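Local structure of member of s1p family of ribosomal proteins (Pyrococcus furiosus, 5YH1) at residues W169-A175 and H188-R192; I145-K149 and K176-V181. The protein probably acts as a DHH-family nuclease, this chain being its DHH-domain part, which binds manganese. All coordinates share one frame; numbering follows the deposited sequence.

Contact 1 of 2, residues W169-A175 and H188-R192; sequences WISEDKA and HHVKR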
loop_
_atom_site.group_PDB
_atom_site.type_symbol
_atom_site.label_atom_id
_atom_site.label_comp_id
_atom_site.label_asym_id
_atom_site.label_seq_id
_atom_site.Cartn_x
_atom_site.Cartn_y
_atom_site.Cartn_z
ATOM N N TRP A 169 20.493 -18.977 23.693
ATOM C CA TRP A 169 21.928 -19.250 23.687
ATOM C C TRP A 169 22.200 -20.747 23.585
ATOM O O TRP A 169 21.555 -21.544 24.255
ATOM C CB TRP A 169 22.592 -18.640 24.928
ATOM C CG TRP A 169 22.469 -17.151 24.920
ATOM C CD1 TRP A 169 21.506 -16.410 25.532
ATOM C CD2 TRP A 169 23.298 -16.229 24.212
ATOM N NE1 TRP A 169 21.695 -15.075 25.265
ATOM C CE2 TRP A 169 22.793 -14.938 24.457
ATOM C CE3 TRP A 169 24.421 -16.370 23.395
ATOM C CZ2 TRP A 169 23.380 -13.788 23.924
ATOM C CZ3 TRP A 169 25.005 -15.235 22.865
ATOM C CH2 TRP A 169 24.480 -13.953 23.133
ATOM N N ILE A 170 23.128 -21.118 22.709
ATOM C CA ILE A 170 23.552 -22.514 22.570
ATOM C C ILE A 170 24.914 -22.750 23.223
ATOM O O ILE A 170 25.249 -23.880 23.558
ATOM C CB ILE A 170 23.565 -22.993 21.096
ATOM C CG1 ILE A 170 24.438 -22.094 20.215
ATOM C CG2 ILE A 170 22.145 -23.053 20.544
ATOM C CD1 ILE A 170 24.567 -22.591 18.791
ATOM N N SER A 171 25.698 -21.688 23.392
ATOM C CA SER A 171 26.908 -21.737 24.205
ATOM C C SER A 171 27.124 -20.366 24.851
ATOM O O SER A 171 26.238 -19.508 24.796
ATOM C CB SER A 171 28.111 -22.159 23.360
ATOM O OG SER A 171 28.618 -21.076 22.608
ATOM N N GLU A 172 28.285 -20.171 25.472
ATOM C CA GLU A 172 28.581 -18.926 26.193
ATOM C C GLU A 172 28.553 -17.702 25.275
ATOM O O GLU A 172 27.999 -16.666 25.644
ATOM C CB GLU A 172 29.925 -19.016 26.947
ATOM C CG GLU A 172 31.155 -19.275 26.075
ATOM C CD GLU A 172 32.427 -19.520 26.879
ATOM O OE1 GLU A 172 33.476 -18.936 26.527
ATOM O OE2 GLU A 172 32.386 -20.297 27.860
ATOM N N ASP A 173 29.124 -17.825 24.079
ATOM C CA ASP A 173 29.155 -16.703 23.136
ATOM C C ASP A 173 28.540 -17.048 21.766
ATOM O O ASP A 173 28.931 -16.483 20.753
ATOM C CB ASP A 173 30.592 -16.184 22.980
ATOM C CG ASP A 173 31.560 -17.260 22.536
ATOM O OD1 ASP A 173 31.112 -18.392 22.259
ATOM O OD2 ASP A 173 32.774 -16.972 22.472
ATOM N N LYS A 174 27.573 -17.964 21.749
ATOM C CA LYS A 174 26.878 -18.317 20.515
ATOM C C LYS A 174 25.388 -18.548 20.744
ATOM O O LYS A 174 24.993 -19.270 21.665
ATOM C CB LYS A 174 27.505 -19.551 19.867
ATOM C CG LYS A 174 27.117 -19.703 18.407
ATOM C CD LYS A 174 27.883 -20.808 17.697
ATOM C CE LYS A 174 27.619 -20.754 16.198
ATOM N NZ LYS A 174 28.040 -22.000 15.502
ATOM N N ALA A 175 24.570 -17.917 19.903
ATOM C CA ALA A 175 23.124 -18.067 19.962
ATOM C C ALA A 175 22.620 -18.830 18.752
ATOM O O ALA A 175 23.332 -18.986 17.763
ATOM C CB ALA A 175 22.455 -16.706 20.026
ATOM N N HIS A 188 25.750 -8.261 23.259
ATOM C CA HIS A 188 25.247 -9.334 24.118
ATOM C C HIS A 188 26.119 -10.601 24.103
ATOM O O HIS A 188 26.040 -11.393 25.017
ATOM C CB HIS A 188 23.814 -9.709 23.724
ATOM C CG HIS A 188 22.791 -8.677 24.085
ATOM N ND1 HIS A 188 22.074 -8.724 25.262
ATOM C CD2 HIS A 188 22.341 -7.585 23.418
ATOM C CE1 HIS A 188 21.236 -7.703 25.312
ATOM N NE2 HIS A 188 21.380 -6.996 24.205
ATOM N N HIS A 189 26.912 -10.800 23.055
ATOM C CA HIS A 189 27.810 -11.950 22.965
ATOM C C HIS A 189 28.957 -11.854 23.964
ATOM O O HIS A 189 29.404 -12.865 24.489
ATOM C CB HIS A 189 28.418 -12.082 21.565
ATOM C CG HIS A 189 27.471 -12.620 20.542
ATOM N ND1 HIS A 189 26.896 -11.824 19.581
ATOM C CD2 HIS A 189 27.001 -13.871 20.328
ATOM C CE1 HIS A 189 26.107 -12.563 18.817
ATOM N NE2 HIS A 189 26.153 -13.807 19.251
ATOM N N VAL A 190 29.445 -10.639 24.193
ATOM C CA VAL A 190 30.597 -10.426 25.059
ATOM C C VAL A 190 30.213 -9.891 26.433
ATOM O O VAL A 190 31.030 -9.904 27.339
ATOM C CB VAL A 190 31.633 -9.493 24.395
ATOM C CG1 VAL A 190 32.066 -10.079 23.058
ATOM C CG2 VAL A 190 31.086 -8.080 24.220
ATOM N N LYS A 191 28.976 -9.427 26.575
ATOM C CA LYS A 191 28.466 -8.904 27.836
ATOM C C LYS A 191 26.951 -8.951 27.800
ATOM O O LYS A 191 26.309 -8.056 27.256
ATOM C CB LYS A 191 28.948 -7.463 28.044
ATOM C CG LYS A 191 28.744 -6.915 29.450
ATOM C CD LYS A 191 28.890 -5.398 29.461
ATOM C CE LYS A 191 29.626 -4.872 30.681
ATOM N NZ LYS A 191 28.994 -5.334 31.946
ATOM N N ARG A 192 26.377 -10.001 28.377
ATOM C CA ARG A 192 24.929 -10.182 28.361
ATOM C C ARG A 192 24.227 -8.970 28.942
ATOM O O ARG A 192 24.657 -8.430 29.948
ATOM C CB ARG A 192 24.523 -11.406 29.180
ATOM C CG ARG A 192 25.031 -12.730 28.643
ATOM C CD ARG A 192 24.108 -13.341 27.599
ATOM N NE ARG A 192 24.413 -14.763 27.457
ATOM C CZ ARG A 192 25.479 -15.254 26.825
ATOM N NH1 ARG A 192 26.366 -14.451 26.232
ATOM N NH2 ARG A 192 25.658 -16.571 26.775
#
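Arg192 stacks on Trp169 in a cation-pi contact that ties the small hairpin 169-175 to the loop leading from strand 183-185 to helix 199-210, in the manganese-binding DHH domain. The guanidinium lies flat over one face of the indole: CZ of Arg192 sits 3.5 Å from the centroid of the six-membered ring of Trp169, and the two planes are only 5° apart. A bend at chi2 (-87°) folds the arginine chain back over the ring. From there both terminal nitrogens hydrogen-bond end-on to a single backbone oxygen at the hairpin turn, Arg192 NH2 to Glu172 O at 2.6 Å and NH1 to the same Glu172 O at 2.8 Å; NH2 stands above the carbonyl plane, NH1 nearly in line with the C=O. NH1 also makes a weak bond to His188 O. The far rim of the indole points at the face of the His189 imidazole in an offset edge-to-face pair, planes at 87°, with CZ3 of Trp169 3.5 Å from CD2 of His189. NE2 of that imidazole is hydrogen-bonded to Asp178. Ala175 CB sits over the opposite indole face, toward its rim. Flat stacking and a two-nitrogen grip together fix the guanidinium's rotation, and its positive charge would probably polarise both indole and Glu172 carbonyl.

Contact 2 of 2, residues I145-K149 and K176-V181; sequences IPAYK and KVDEYV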
loop_
_atom_site.group_PDB
_atom_site.type_symbol
_atom_site.label_atom_id
_atom_site.label_comp_id
_atom_site.label_asym_id
_atom_site.label_seq_id
_atom_site.Cartn_x
_atom_site.Cartn_y
_atom_site.Cartn_z
ATOM N N ILE A 145 15.176 -15.827 11.987
ATOM C CA ILE A 145 15.630 -17.077 11.351
ATOM C C ILE A 145 14.829 -17.483 10.090
ATOM O O ILE A 145 15.417 -17.886 9.074
ATOM C CB ILE A 145 15.693 -18.214 12.393
ATOM C CG1 ILE A 145 16.890 -17.960 13.324
ATOM C CG2 ILE A 145 15.823 -19.577 11.718
ATOM C CD1 ILE A 145 17.025 -18.924 14.485
ATOM N N PRO A 146 13.496 -17.368 10.132
ATOM C CA PRO A 146 12.728 -17.682 8.913
ATOM C C PRO A 146 13.212 -16.939 7.670
ATOM O O PRO A 146 13.309 -17.530 6.601
ATOM C CB PRO A 146 11.308 -17.265 9.286
ATOM C CG PRO A 146 11.247 -17.478 10.770
ATOM C CD PRO A 146 12.616 -17.141 11.295
ATOM N N ALA A 147 13.539 -15.658 7.816
ATOM C CA ALA A 147 14.097 -14.882 6.707
ATOM C C ALA A 147 15.432 -15.442 6.251
ATOM O O ALA A 147 15.717 -15.507 5.052
ATOM C CB ALA A 147 14.254 -13.419 7.112
ATOM N N TYR A 148 16.259 -15.847 7.209
ATOM C CA TYR A 148 17.593 -16.350 6.892
ATOM C C TYR A 148 17.536 -17.735 6.233
ATOM O O TYR A 148 18.328 -18.024 5.348
ATOM C CB TYR A 148 18.492 -16.370 8.135
ATOM C CG TYR A 148 18.701 -15.018 8.805
ATOM C CD1 TYR A 148 18.712 -13.831 8.072
ATOM C CD2 TYR A 148 18.905 -14.936 10.174
ATOM C CE1 TYR A 148 18.913 -12.614 8.691
ATOM C CE2 TYR A 148 19.102 -13.720 10.802
ATOM C CZ TYR A 148 19.108 -12.564 10.057
ATOM O OH TYR A 148 19.308 -11.364 10.688
ATOM N N LYS A 149 16.597 -18.577 6.643
ATOM C CA LYS A 149 16.395 -19.865 5.960
ATOM C C LYS A 149 16.104 -19.660 4.477
ATOM O O LYS A 149 16.617 -20.392 3.638
ATOM C CB LYS A 149 15.269 -20.654 6.607
ATOM C CG LYS A 149 15.678 -21.231 7.946
ATOM C CD LYS A 149 14.531 -21.965 8.601
ATOM C CE LYS A 149 15.024 -22.712 9.821
ATOM N NZ LYS A 149 13.971 -23.619 10.346
ATOM N N LYS A 176 21.374 -19.272 18.839
ATOM C CA LYS A 176 20.737 -20.045 17.778
ATOM C C LYS A 176 20.796 -19.330 16.425
ATOM O O LYS A 176 21.152 -19.938 15.413
ATOM C CB LYS A 176 19.286 -20.344 18.151
ATOM C CG LYS A 176 18.641 -21.398 17.271
ATOM C CD LYS A 176 17.194 -21.650 17.666
ATOM C CE LYS A 176 16.591 -22.769 16.824
ATOM N NZ LYS A 176 15.102 -22.730 16.843
ATOM N N VAL A 177 20.485 -18.032 16.420
ATOM C CA VAL A 177 20.477 -17.247 15.183
ATOM C C VAL A 177 21.839 -17.231 14.493
ATOM O O VAL A 177 21.902 -17.089 13.272
ATOM C CB VAL A 177 20.014 -15.783 15.427
ATOM C CG1 VAL A 177 21.077 -14.991 16.186
ATOM C CG2 VAL A 177 19.672 -15.093 14.113
ATOM N N ASP A 178 22.922 -17.374 15.264
ATOM C CA ASP A 178 24.282 -17.278 14.705
ATOM C C ASP A 178 24.604 -18.369 13.684
ATOM O O ASP A 178 25.448 -18.168 12.804
ATOM C CB ASP A 178 25.345 -17.300 15.811
ATOM C CG ASP A 178 25.327 -16.045 16.670
ATOM O OD1 ASP A 178 25.202 -14.936 16.123
ATOM O OD2 ASP A 178 25.435 -16.169 17.900
ATOM N N GLU A 179 23.930 -19.510 13.786
ATOM C CA GLU A 179 24.114 -20.586 12.798
ATOM C C GLU A 179 23.595 -20.219 11.408
ATOM O O GLU A 179 23.972 -20.856 10.431
ATOM C CB GLU A 179 23.437 -21.869 13.270
ATOM C CG GLU A 179 24.056 -22.446 14.533
ATOM C CD GLU A 179 23.241 -23.582 15.134
ATOM O OE1 GLU A 179 21.991 -23.483 15.186
ATOM O OE2 GLU A 179 23.858 -24.573 15.570
ATOM N N TYR A 180 22.749 -19.193 11.310
ATOM C CA TYR A 180 22.160 -18.815 10.027
ATOM C C TYR A 180 22.779 -17.566 9.407
ATOM O O TYR A 180 22.386 -17.177 8.314
ATOM C CB TYR A 180 20.656 -18.617 10.182
ATOM C CG TYR A 180 19.952 -19.855 10.662
ATOM C CD1 TYR A 180 19.447 -20.786 9.759
ATOM C CD2 TYR A 180 19.811 -20.107 12.017
ATOM C CE1 TYR A 180 18.805 -21.933 10.199
ATOM C CE2 TYR A 180 19.173 -21.252 12.470
ATOM C CZ TYR A 180 18.671 -22.156 11.555
ATOM O OH TYR A 180 18.035 -23.276 12.012
ATOM N N VAL A 181 23.733 -16.937 10.095
ATOM C CA VAL A 181 24.398 -15.742 9.569
ATOM C C VAL A 181 25.915 -15.882 9.645
ATOM O O VAL A 181 26.430 -16.639 10.461
ATOM C CB VAL A 181 23.947 -14.453 10.297
ATOM C CG1 VAL A 181 22.431 -14.288 10.204
ATOM C CG2 VAL A 181 24.404 -14.433 11.747
#
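Ile145 and Tyr148, one turn apart on helix 145-152, press against the 3-10 turn 176-179 and the two residues that follow it, an apolar seam without hydrogen bonds across it. Two CH-pi contacts run in opposite senses. Ile145 lays CG2 over the centre of the Tyr180 ring, 3.8 Å from its centroid and 12° off the normal; Val181 answers by setting CG1 over one face of the Tyr148 ring, 3.6 Å from that centroid. In Ile145, CG1 stands beside the backbone N (chi1 -72°) and CG2 beside the carbonyl carbon, so that both branches meet Tyr180, while CD1 reaches on to CA of Val177 at 3.9 Å.

Aliphatic packing fills in between. Val177 brings CG2 to the edge of the Tyr148 ring, 3.6 Å from CE2 and near its plane. Where the backbones come close, CB of Tyr148 meets CB of Tyr180 at 3.7 Å. At the margin the extended Lys149 chain runs past Tyr180, its CE 3.8 Å from the tyrosine OH; Lys149 also packs on Gly295 of a second subunit.

Ile158 and Val160 of strand 158-161 touch both Tyr148 and Val181, so helix and turn pack together against the parallel sheet. Dispersion and shape join them, with Val181 over one face of the buried Tyr148 ring, Val177 at its edge and the hydroxyl hydrogen-bonded to Gly139 O.

Contacts 1 and 2 are neighbours, their centres 15 Å apart, and their segments alternate along the chain: the hairpin 169-175 runs straight into the turn 176-181. Asp178 couples them. Its OD2 is 2.8 Å from NE2 of His189, a probable hydrogen bond, and also accepts from Ala175 N, while its OD1 is hydrogen-bonded to His184. A smaller touch joins Ile170 CD1 to Glu179 OE2 at 3.8 Å. Asp67, Asp137, His163 and Asp229 form the manganese site. In contact 1 the His188 side chain is about 10 Å from the metal ion, and its NE2 makes a weak hydrogen bond to His163 O. In contact 2, the Tyr148 side chain is about 11 Å from that of Asp137.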